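Local structure of sialidase B (Streptococcus pneumoniae serotype 4, 4XJW) at residues 62-67 with 76-81; 199-204 with 254-259; 331-336 with 413-418; 544-549 with 570-575. The protein cleaves terminal alpha-(2->3)-, alpha-(2->6)- and alpha-(2->8)-linked sialic acid from glycoconjugates as a family 33 glycosidase, an intramolecular trans-sialidase. The protein carries 1 engineered substitution. One frame throughout, in Å; residues are numbered along the deposited sequence.

In the fold
The four contacts follow one another along the chain without touching, and they sample three parts of the molecule. Interaction 1 lies in the N-terminal concanavalin-like domain, its centre about 57 Å from that of interaction 3, which sits across the chain's centre in the sheet inserted into the catalytic propeller. Interactions 2 and 4 are in the propeller itself, centres about 31 Å apart. Interaction 4 is close to the active site: the side chain of Gln548 comes within about 4 Å of that of Arg519, a substrate-binding residue by similarity. Its Leu572 side chain is about 11 Å from Optactin, bound in a separate pocket; the Thr201 side chain of interaction 2 is about 12 Å from that of Arg207, also substrate-binding by similarity.

Interaction 1 of 4, residues 62-67 with 76-81; sequences NYFSIF and VEIRDA. With PO4 (phosphate ion), chain D.
Tyr63 reaches across to Glu77 and Arg79 within an antiparallel beta hairpin, strands 63-69 and 74-80 of a sheet in the concanavalin-like N-terminal domain. The phenol ring stands nearly perpendicular to the Glu77 carboxylate, their planes 87° apart. Tyr63 OH donates to Glu77 OE2 at 2.7 Å, approaching from above the carboxylate plane, while that oxygen lies at the edge of the ring. Arg79 runs alongside the tyrosine, pointing the same way, and its NH1 gives a hydrogen to Tyr63 OH (3.2 Å) within the guanidinium plane. The hydroxyl is thus gripped by two partners, and the guanidinium charge probably makes it a stronger donor. NH1 of Arg79 also holds phosphate O2 at 2.7 Å; this ion, probably from the crystallisation liquor, is shared with Arg155, and Arg79 NE turns to Asn86. A water links Glu77 OE2 to Ser65 OG on the same face.

On the other face Phe64, Ile66, Val76 and Ile78 pack together. Phe64 has CG anti to its backbone N (chi1 166°), and the ring lies beside Ile78, whose CG1 meets the ring edge 3.9 Å from Phe64 CD1. Ile66 and Val76 lie side by side a step along, Ile66 CG1 to Val76 CG1. Between the faces, Ser65 and Glu77 exchange a pair of backbone hydrogen bonds, Ser65 N to Glu77 O being 3.0 Å. At the far end Asn62, whose ND2 serves Gln82 and Asn143, takes a nearly straight bond (172°) from Ala81 N to its OD1, 2.9 Å long, the donor lying above the amide carbonyl plane.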
# COMPACT_ATOMS: atom_id res chain seq x y z
N ASN A 62 -6.47 -17.58 33.84
CA ASN A 62 -7.88 -17.29 33.74
C ASN A 62 -8.06 -15.79 33.66
O ASN A 62 -8.23 -15.12 34.68
CB ASN A 62 -8.65 -17.81 34.97
CG ASN A 62 -8.93 -19.29 34.90
OD1 ASN A 62 -8.16 -20.07 34.34
ND2 ASN A 62 -10.06 -19.70 35.49
N TYR A 63 -8.02 -15.25 32.44
CA TYR A 63 -8.19 -13.81 32.25
C TYR A 63 -8.52 -13.42 30.83
O TYR A 63 -8.30 -14.19 29.88
CB TYR A 63 -6.95 -13.03 32.70
CG TYR A 63 -5.71 -13.26 31.87
CD1 TYR A 63 -4.81 -14.27 32.20
CD2 TYR A 63 -5.40 -12.45 30.78
CE1 TYR A 63 -3.68 -14.48 31.47
CE2 TYR A 63 -4.25 -12.66 30.03
CZ TYR A 63 -3.39 -13.68 30.39
OH TYR A 63 -2.25 -13.91 29.66
N PHE A 64 -9.08 -12.22 30.71
CA PHE A 64 -9.28 -11.53 29.45
C PHE A 64 -8.43 -10.28 29.48
O PHE A 64 -8.34 -9.59 30.50
CB PHE A 64 -10.74 -11.14 29.31
CG PHE A 64 -11.00 -10.15 28.20
CD1 PHE A 64 -10.85 -10.53 26.87
CD2 PHE A 64 -11.38 -8.85 28.48
CE1 PHE A 64 -11.09 -9.63 25.84
CE2 PHE A 64 -11.62 -7.93 27.46
CZ PHE A 64 -11.46 -8.33 26.15
N SER A 65 -7.81 -9.96 28.36
CA SER A 65 -7.03 -8.74 28.29
C SER A 65 -7.13 -8.12 26.91
O SER A 65 -7.28 -8.84 25.91
CB SER A 65 -5.57 -9.00 28.62
OG SER A 65 -4.93 -9.69 27.55
N ILE A 66 -7.10 -6.79 26.87
CA ILE A 66 -6.86 -6.05 25.64
C ILE A 66 -5.44 -5.50 25.76
O ILE A 66 -5.14 -4.73 26.68
CB ILE A 66 -7.86 -4.90 25.45
CG1 ILE A 66 -9.28 -5.45 25.29
CG2 ILE A 66 -7.48 -4.06 24.24
CD1 ILE A 66 -10.38 -4.38 25.45
N PHE A 67 -4.55 -5.89 24.85
CA PHE A 67 -3.15 -5.47 24.95
C PHE A 67 -2.66 -4.77 23.69
O PHE A 67 -3.31 -4.84 22.63
CB PHE A 67 -2.22 -6.65 25.28
CG PHE A 67 -2.11 -7.66 24.17
CD1 PHE A 67 -1.14 -7.54 23.18
CD2 PHE A 67 -3.00 -8.74 24.10
CE1 PHE A 67 -1.05 -8.46 22.15
CE2 PHE A 67 -2.91 -9.67 23.08
CZ PHE A 67 -1.93 -9.53 22.09
N VAL A 76 -6.07 -9.23 21.81
CA VAL A 76 -6.76 -9.69 23.01
C VAL A 76 -6.32 -11.10 23.37
O VAL A 76 -5.91 -11.88 22.51
CB VAL A 76 -8.30 -9.70 22.88
CG1 VAL A 76 -8.85 -8.29 22.67
CG2 VAL A 76 -8.74 -10.65 21.77
N GLU A 77 -6.42 -11.41 24.66
CA GLU A 77 -6.29 -12.76 25.16
C GLU A 77 -7.60 -13.12 25.85
O GLU A 77 -8.20 -12.28 26.52
CB GLU A 77 -5.17 -12.83 26.18
CG GLU A 77 -3.79 -12.59 25.64
CD GLU A 77 -2.77 -13.22 26.54
OE1 GLU A 77 -2.58 -14.45 26.46
OE2 GLU A 77 -2.18 -12.49 27.36
N ILE A 78 -8.05 -14.36 25.66
CA ILE A 78 -9.25 -14.85 26.34
C ILE A 78 -8.94 -16.26 26.81
O ILE A 78 -8.81 -17.18 26.00
CB ILE A 78 -10.50 -14.82 25.42
CG1 ILE A 78 -10.47 -13.60 24.50
CG2 ILE A 78 -11.76 -14.79 26.25
CD1 ILE A 78 -10.94 -13.88 23.10
N ARG A 79 -8.79 -16.42 28.13
CA ARG A 79 -8.22 -17.65 28.67
C ARG A 79 -8.99 -18.19 29.86
O ARG A 79 -9.36 -17.43 30.76
CB ARG A 79 -6.77 -17.41 29.09
CG ARG A 79 -5.91 -16.76 28.01
CD ARG A 79 -4.48 -16.59 28.46
NE ARG A 79 -3.84 -17.89 28.62
CZ ARG A 79 -2.61 -18.08 29.09
NH1 ARG A 79 -1.86 -17.04 29.46
NH2 ARG A 79 -2.13 -19.31 29.19
N ASP A 80 -9.22 -19.50 29.87
CA ASP A 80 -9.87 -20.16 30.99
C ASP A 80 -9.32 -21.57 31.06
O ASP A 80 -9.60 -22.39 30.18
CB ASP A 80 -11.39 -20.18 30.79
CG ASP A 80 -12.15 -20.74 32.00
OD1 ASP A 80 -11.76 -21.80 32.53
OD2 ASP A 80 -13.16 -20.11 32.40
N ALA A 81 -8.52 -21.85 32.08
CA ALA A 81 -7.82 -23.13 32.19
C ALA A 81 -8.77 -24.29 32.43
O ALA A 81 -8.50 -25.41 32.00
CB ALA A 81 -6.78 -23.06 33.28
P PO4 D . 1.65 -16.15 29.93
O1 PO4 D . 2.48 -15.51 31.01
O2 PO4 D . 0.64 -17.11 30.55
O3 PO4 D . 0.92 -15.05 29.19
O4 PO4 D . 2.55 -16.90 28.98
O HOH W 1 -2.18 -9.86 27.88

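Interaction 2 of 4, residues 199-204 with 254-259; sequences DSTQAN and PIFAMK
The Phe256 ring meets Thr201 with its edge: Thr201 O lies near the ring plane, 3.7 Å from Phe256 CZ. The same carbonyl oxygen is hydrogen-bonded by Tyr227 OH, and Tyr227 also touches the phenylalanine. Thr201 CB packs 4.0 Å from Phe256 CE1. A dimethyl sulfoxide molecule, probably from the crystallisation liquor, comes within about 3 Å of the Phe256 side chain. The second flat group, the carboxylate of Asp199, is turned into its own turn. Its OD1 takes Thr201 OG1 on the syn lone pair at 2.7 Å. From above the carboxylate plane OD1 also takes Thr201 N, and this backbone bond makes an Asx turn within the type I beta turn from Asp199 to Gln202. Thr201 OG1 in turn accepts from Ala203 N, an ST turn that continues one residue past it.

This loop leads into strand 205-213, at one edge of a four-stranded antiparallel propeller blade, and it packs against Pro254, just before 255-256 at the blade's other edge. The proline follows directly on the first BNR repeat. Ser200 OG donates to Pro254 O at 2.7 Å, coming from above the carbonyl plane; its chi1 of 57° sets OG between the backbone N and the carbonyl carbon. Asp199 OD2, itself bonded to Gln196 N, lies 3.5 Å from Pro254 CG. The Thr201 and Pro254 side chains cross at about a right angle, Thr201 CG2 lying 3.9 Å from Pro254 CB.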
# COMPACT_ATOMS: atom_id res chain seq x y z
N ASP A 199 -14.61 -1.18 -0.84
CA ASP A 199 -14.95 -0.17 -1.83
C ASP A 199 -15.16 -0.75 -3.23
O ASP A 199 -15.17 -1.97 -3.42
CB ASP A 199 -13.94 1.00 -1.82
CG ASP A 199 -12.56 0.65 -2.38
OD1 ASP A 199 -12.39 -0.43 -2.99
OD2 ASP A 199 -11.64 1.49 -2.23
N SER A 200 -15.32 0.13 -4.21
CA SER A 200 -15.61 -0.27 -5.59
C SER A 200 -14.56 -1.18 -6.24
O SER A 200 -14.87 -1.86 -7.22
CB SER A 200 -15.75 0.98 -6.45
OG SER A 200 -14.58 1.77 -6.37
N THR A 201 -13.33 -1.19 -5.72
CA THR A 201 -12.29 -2.03 -6.30
C THR A 201 -12.48 -3.50 -5.94
O THR A 201 -12.06 -4.39 -6.69
CB THR A 201 -10.85 -1.63 -5.87
OG1 THR A 201 -10.64 -1.91 -4.48
CG2 THR A 201 -10.59 -0.15 -6.16
N GLN A 202 -13.13 -3.74 -4.80
CA GLN A 202 -13.27 -5.07 -4.21
C GLN A 202 -11.94 -5.76 -3.92
O GLN A 202 -11.90 -6.97 -3.69
CB GLN A 202 -14.21 -5.95 -5.04
CG GLN A 202 -15.65 -5.45 -4.99
CD GLN A 202 -16.29 -5.60 -3.61
OE1 GLN A 202 -16.48 -4.61 -2.89
NE2 GLN A 202 -16.65 -6.82 -3.26
N ALA A 203 -10.86 -4.99 -3.90
CA ALA A 203 -9.62 -5.54 -3.37
C ALA A 203 -9.60 -5.34 -1.87
O ALA A 203 -9.99 -4.28 -1.37
CB ALA A 203 -8.42 -4.87 -4.00
N ASN A 204 -9.14 -6.34 -1.15
CA ASN A 204 -9.04 -6.22 0.29
C ASN A 204 -7.73 -5.58 0.73
O ASN A 204 -7.57 -5.24 1.90
CB ASN A 204 -9.22 -7.60 0.95
CG ASN A 204 -9.65 -7.51 2.41
OD1 ASN A 204 -10.31 -6.56 2.84
ND2 ASN A 204 -9.27 -8.53 3.19
N PRO A 254 -13.34 5.08 -6.01
CA PRO A 254 -12.29 4.68 -6.95
C PRO A 254 -12.81 4.07 -8.26
O PRO A 254 -13.90 3.48 -8.31
CB PRO A 254 -11.54 3.60 -6.18
CG PRO A 254 -11.74 3.96 -4.74
CD PRO A 254 -13.17 4.45 -4.69
N ILE A 255 -12.02 4.25 -9.31
CA ILE A 255 -12.25 3.58 -10.59
C ILE A 255 -10.97 2.87 -10.96
O ILE A 255 -9.94 3.09 -10.31
CB ILE A 255 -12.66 4.56 -11.72
CG1 ILE A 255 -11.54 5.58 -12.00
CG2 ILE A 255 -13.97 5.23 -11.36
CD1 ILE A 255 -11.77 6.42 -13.26
N PHE A 256 -11.02 2.04 -12.00
CA PHE A 256 -9.78 1.41 -12.48
C PHE A 256 -9.16 2.20 -13.62
O PHE A 256 -9.86 2.64 -14.53
CB PHE A 256 -10.00 -0.04 -12.95
CG PHE A 256 -10.46 -0.97 -11.87
CD1 PHE A 256 -9.63 -1.26 -10.79
CD2 PHE A 256 -11.70 -1.58 -11.94
CE1 PHE A 256 -10.06 -2.13 -9.79
CE2 PHE A 256 -12.13 -2.45 -10.96
CZ PHE A 256 -11.32 -2.72 -9.88
N ALA A 257 -7.84 2.35 -13.55
CA ALA A 257 -7.05 2.88 -14.65
C ALA A 257 -6.53 1.77 -15.55
O ALA A 257 -6.45 1.93 -16.77
CB ALA A 257 -5.89 3.73 -14.13
N MET A 258 -6.14 0.65 -14.94
CA MET A 258 -5.72 -0.55 -15.68
C MET A 258 -6.25 -1.77 -14.96
O MET A 258 -6.11 -1.89 -13.73
CB MET A 258 -4.19 -0.65 -15.77
CG MET A 258 -3.52 0.48 -16.54
SD MET A 258 -1.75 0.20 -16.73
CE MET A 258 -1.27 1.74 -17.51
N LYS A 259 -6.87 -2.67 -15.71
CA LYS A 259 -7.43 -3.87 -15.11
C LYS A 259 -7.40 -5.03 -16.08
O LYS A 259 -7.39 -4.84 -17.31
CB LYS A 259 -8.87 -3.62 -14.68
CG LYS A 259 -9.82 -3.51 -15.86
CD LYS A 259 -11.26 -3.41 -15.41
CE LYS A 259 -11.55 -4.50 -14.42
NZ LYS A 259 -12.97 -4.52 -13.97

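Interaction 3 of 4, residues 331-336 with 413-418; sequences YYLKLK and FKVTPT
Phe413 opens the contact against Leu335, the two side chains crossing at about a right angle with Phe413 CB 4.0 Å from Leu335 CD1. Its CA also makes a C-H...O contact with Lys336 O. Beyond, the ring packs edge-to-face with Tyr345 and Tyr364. Lys414 follows and forms an antiparallel hydrogen-bonded pair with Lys336. Lys414 N donates to Lys336 O at 2.9 Å, and Lys336 N returns a bond of 2.9 Å to Lys414 O, lying in that carbonyl's plane. Both lysine side chains leave on the same face of the sheet, and Lys414 NZ ends on Lys409 O.

The runs 333-336 and 413-416 point 113° apart end to end, so the pairing is brief. Strand 330-337 belongs to a curled antiparallel sheet inserted between the propeller strands 301-308 and 420-426, and the chain at 413-418 is on its way back to the propeller. Val415 still reaches two leucines with one methyl: its CG1, anti to the carbonyl carbon (chi1 -60°), sits 3.8 Å from Leu333 CD2 and also 3.8 Å from Leu335 CD2.

At Thr416 water takes over from direct bonding. One water accepts from Thr416 N at 2.8 Å and donates to Lys334 O. A second joins the side chains, 2.8 Å from Thr416 OG1 and 3.2 Å from Lys334 NZ, an ammonium that also forms a salt bridge with Asp321.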
# COMPACT_ATOMS: atom_id res chain seq x y z
N TYR A 331 9.01 -2.02 -33.60
CA TYR A 331 8.90 -3.09 -32.62
C TYR A 331 7.54 -3.75 -32.67
O TYR A 331 6.51 -3.07 -32.59
CB TYR A 331 9.18 -2.55 -31.22
CG TYR A 331 10.51 -1.84 -31.13
CD1 TYR A 331 11.68 -2.54 -30.86
CD2 TYR A 331 10.60 -0.47 -31.34
CE1 TYR A 331 12.90 -1.90 -30.78
CE2 TYR A 331 11.81 0.19 -31.26
CZ TYR A 331 12.96 -0.54 -30.98
OH TYR A 331 14.17 0.12 -30.90
N TYR A 332 7.53 -5.07 -32.82
CA TYR A 332 6.28 -5.80 -32.92
C TYR A 332 6.19 -6.82 -31.81
O TYR A 332 7.14 -7.57 -31.57
CB TYR A 332 6.17 -6.49 -34.28
CG TYR A 332 6.15 -5.52 -35.43
CD1 TYR A 332 5.04 -4.72 -35.66
CD2 TYR A 332 7.25 -5.38 -36.27
CE1 TYR A 332 5.00 -3.82 -36.70
CE2 TYR A 332 7.22 -4.48 -37.32
CZ TYR A 332 6.10 -3.70 -37.53
OH TYR A 332 6.06 -2.80 -38.57
N LEU A 333 5.05 -6.84 -31.13
CA LEU A 333 4.80 -7.77 -30.04
C LEU A 333 4.79 -9.20 -30.54
O LEU A 333 4.06 -9.53 -31.48
CB LEU A 333 3.46 -7.43 -29.38
CG LEU A 333 3.07 -8.19 -28.12
CD1 LEU A 333 4.00 -7.82 -26.98
CD2 LEU A 333 1.61 -7.88 -27.76
N LYS A 334 5.61 -10.05 -29.93
CA LYS A 334 5.70 -11.46 -30.31
C LYS A 334 4.60 -12.25 -29.63
O LYS A 334 4.23 -11.95 -28.50
CB LYS A 334 7.07 -12.04 -29.95
CG LYS A 334 8.24 -11.40 -30.69
CD LYS A 334 9.56 -12.05 -30.34
CE LYS A 334 9.95 -11.77 -28.90
NZ LYS A 334 11.23 -12.41 -28.54
N LEU A 335 4.08 -13.25 -30.33
CA LEU A 335 3.07 -14.13 -29.76
C LEU A 335 3.40 -15.60 -30.00
O LEU A 335 3.98 -15.96 -31.03
CB LEU A 335 1.69 -13.85 -30.35
CG LEU A 335 1.04 -12.49 -30.09
CD1 LEU A 335 -0.23 -12.31 -30.91
CD2 LEU A 335 0.76 -12.31 -28.61
N LYS A 336 3.02 -16.43 -29.03
CA LYS A 336 3.15 -17.88 -29.16
C LYS A 336 1.76 -18.47 -29.22
O LYS A 336 0.89 -18.14 -28.40
CB LYS A 336 3.92 -18.46 -27.96
CG LYS A 336 3.75 -19.97 -27.79
CD LYS A 336 4.65 -20.50 -26.69
CE LYS A 336 6.10 -20.35 -27.07
NZ LYS A 336 7.02 -20.84 -26.01
N PHE A 413 -3.27 -17.15 -28.11
CA PHE A 413 -2.01 -16.48 -28.40
C PHE A 413 -1.51 -15.80 -27.13
O PHE A 413 -2.26 -15.06 -26.48
CB PHE A 413 -2.20 -15.44 -29.51
CG PHE A 413 -2.41 -16.04 -30.86
CD1 PHE A 413 -1.33 -16.48 -31.61
CD2 PHE A 413 -3.69 -16.15 -31.39
CE1 PHE A 413 -1.52 -17.03 -32.87
CE2 PHE A 413 -3.89 -16.70 -32.65
CZ PHE A 413 -2.80 -17.13 -33.39
N LYS A 414 -0.25 -16.04 -26.78
CA LYS A 414 0.31 -15.52 -25.53
C LYS A 414 1.57 -14.70 -25.75
O LYS A 414 2.40 -15.02 -26.62
CB LYS A 414 0.58 -16.69 -24.56
CG LYS A 414 -0.72 -17.27 -24.01
CD LYS A 414 -0.50 -18.56 -23.25
CE LYS A 414 -0.12 -18.32 -21.81
NZ LYS A 414 -0.22 -19.59 -21.01
N VAL A 415 1.72 -13.63 -24.98
CA VAL A 415 2.92 -12.80 -25.04
C VAL A 415 4.07 -13.47 -24.30
O VAL A 415 3.88 -14.41 -23.52
CB VAL A 415 2.68 -11.39 -24.46
CG1 VAL A 415 1.60 -10.68 -25.24
CG2 VAL A 415 2.30 -11.47 -23.00
N THR A 416 5.28 -12.97 -24.55
CA THR A 416 6.46 -13.44 -23.84
C THR A 416 6.28 -13.25 -22.33
O THR A 416 5.80 -12.21 -21.89
CB THR A 416 7.70 -12.64 -24.30
OG1 THR A 416 7.88 -12.82 -25.72
CG2 THR A 416 8.94 -13.06 -23.56
N PRO A 417 6.61 -14.29 -21.53
CA PRO A 417 6.48 -14.21 -20.07
C PRO A 417 7.56 -13.34 -19.47
O PRO A 417 8.50 -13.83 -18.87
CB PRO A 417 6.67 -15.67 -19.63
CG PRO A 417 7.54 -16.26 -20.70
CD PRO A 417 7.04 -15.63 -21.98
N THR A 418 7.41 -12.03 -19.65
CA THR A 418 8.37 -11.08 -19.11
C THR A 418 7.59 -9.85 -18.68
O THR A 418 6.38 -9.81 -18.86
CB THR A 418 9.45 -10.71 -20.15
OG1 THR A 418 10.52 -9.98 -19.53
CG2 THR A 418 8.85 -9.89 -21.29
O HOH W 2 5.72 -11.12 -26.67
O HOH W 3 9.81 -14.64 -26.75

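Interaction 4 of 4, residues 544-549 with 570-575; sequences DGIQQT and VILSTP
Gln548 and Thr574 supply the hydrogen bond of this contact. Gln548 NE2 donates to Thr574 OG1 at 2.9 Å, with an N-H...O angle of 157°, and the threonine oxygen lies in the amide plane. That oxygen passes the chain on, giving its hydrogen to Pro575 O at 2.7 Å. It therefore both accepts and donates, which fixes the direction of its own proton. Thr574 OG1 is anti to the backbone N (chi1 174°), which places it between the glutamine amide and the next carbonyl. The other end of the Gln548 amide is held too, OE1 accepting from Thr553 N. Gln547 O and Pro575 O come within 3.5 Å, but both are acceptors and do not bond.

Segment 544-549 lies in the loop that leaves strand 541-542, the end of one propeller blade, and runs to strand 556-559, the first of the next. Strand 569-575 is the second strand of that next blade, so the linker is pinned to the blade it is about to enter. Substrate-binding residues by similarity stand close by, Arg519 near Gln548 and Arg581 near Pro575.

The apolar contacts come from Ile546, whose branches part. CD1 reaches Leu572 CD1 at 3.9 Å, the side chains crossing obliquely, while Ile546 CG2 rests 4.0 Å from the methyl CG2 of Thr574. Leu572 is also touched by Phe517 of the preceding blade.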
# COMPACT_ATOMS: atom_id res chain seq x y z
N ASP A 544 23.97 12.10 3.63
CA ASP A 544 24.29 11.74 5.00
C ASP A 544 23.20 12.40 5.83
O ASP A 544 22.82 13.54 5.55
CB ASP A 544 25.68 12.26 5.41
CG ASP A 544 26.79 11.80 4.49
OD1 ASP A 544 26.74 10.65 3.99
OD2 ASP A 544 27.74 12.59 4.25
N GLY A 545 22.68 11.69 6.82
CA GLY A 545 21.71 12.28 7.71
C GLY A 545 20.34 11.61 7.70
O GLY A 545 19.51 11.90 8.56
N ILE A 546 20.11 10.75 6.71
CA ILE A 546 18.90 9.94 6.67
C ILE A 546 19.34 8.49 6.62
O ILE A 546 20.21 8.16 5.83
CB ILE A 546 18.03 10.25 5.44
CG1 ILE A 546 17.59 11.72 5.45
CG2 ILE A 546 16.79 9.35 5.41
CD1 ILE A 546 16.79 12.11 4.24
N GLN A 547 18.76 7.65 7.47
CA GLN A 547 19.07 6.21 7.45
C GLN A 547 17.98 5.40 6.77
O GLN A 547 16.79 5.63 7.00
CB GLN A 547 19.25 5.65 8.86
CG GLN A 547 20.03 6.51 9.84
CD GLN A 547 21.32 7.02 9.26
OE1 GLN A 547 22.04 6.29 8.56
NE2 GLN A 547 21.63 8.30 9.52
N GLN A 548 18.40 4.43 5.95
CA GLN A 548 17.50 3.37 5.49
C GLN A 548 18.11 2.03 5.85
O GLN A 548 19.25 1.96 6.30
CB GLN A 548 17.25 3.46 3.99
CG GLN A 548 16.27 4.58 3.61
CD GLN A 548 15.61 4.37 2.27
OE1 GLN A 548 16.02 3.53 1.47
NE2 GLN A 548 14.58 5.16 2.01
N THR A 549 17.34 0.96 5.65
CA THR A 549 17.84 -0.39 5.83
C THR A 549 18.72 -0.77 4.66
O THR A 549 18.77 -0.09 3.63
CB THR A 549 16.69 -1.38 5.84
OG1 THR A 549 15.96 -1.24 4.61
CG2 THR A 549 15.76 -1.14 7.03
N VAL A 570 13.02 21.64 -0.77
CA VAL A 570 12.67 20.31 -1.23
C VAL A 570 12.17 19.52 -0.02
O VAL A 570 12.67 19.71 1.09
CB VAL A 570 13.90 19.63 -1.85
CG1 VAL A 570 13.69 18.13 -2.05
CG2 VAL A 570 14.24 20.31 -3.16
N ILE A 571 11.15 18.69 -0.22
CA ILE A 571 10.67 17.85 0.88
C ILE A 571 10.75 16.38 0.48
O ILE A 571 10.27 15.98 -0.59
CB ILE A 571 9.24 18.23 1.31
CG1 ILE A 571 9.18 19.72 1.63
CG2 ILE A 571 8.82 17.39 2.52
CD1 ILE A 571 7.78 20.24 1.89
N LEU A 572 11.38 15.58 1.34
CA LEU A 572 11.49 14.14 1.13
C LEU A 572 10.59 13.40 2.13
O LEU A 572 10.44 13.84 3.27
CB LEU A 572 12.94 13.69 1.35
CG LEU A 572 14.07 14.24 0.50
CD1 LEU A 572 15.36 13.50 0.85
CD2 LEU A 572 13.79 14.11 -0.99
N SER A 573 10.02 12.28 1.70
CA SER A 573 9.26 11.39 2.59
C SER A 573 9.88 10.00 2.53
O SER A 573 10.06 9.45 1.44
CB SER A 573 7.80 11.33 2.13
OG SER A 573 7.12 10.23 2.69
N THR A 574 10.16 9.42 3.70
CA THR A 574 10.87 8.15 3.78
C THR A 574 10.84 7.66 5.21
O THR A 574 10.76 8.47 6.13
CB THR A 574 12.35 8.32 3.35
OG1 THR A 574 13.08 7.10 3.56
CG2 THR A 574 13.02 9.44 4.13
N PRO A 575 10.92 6.33 5.42
CA PRO A 575 11.30 5.87 6.75
C PRO A 575 12.71 6.38 7.07
O PRO A 575 13.55 6.50 6.17
CB PRO A 575 11.32 4.34 6.59
CG PRO A 575 11.58 4.13 5.11
CD PRO A 575 10.75 5.22 4.47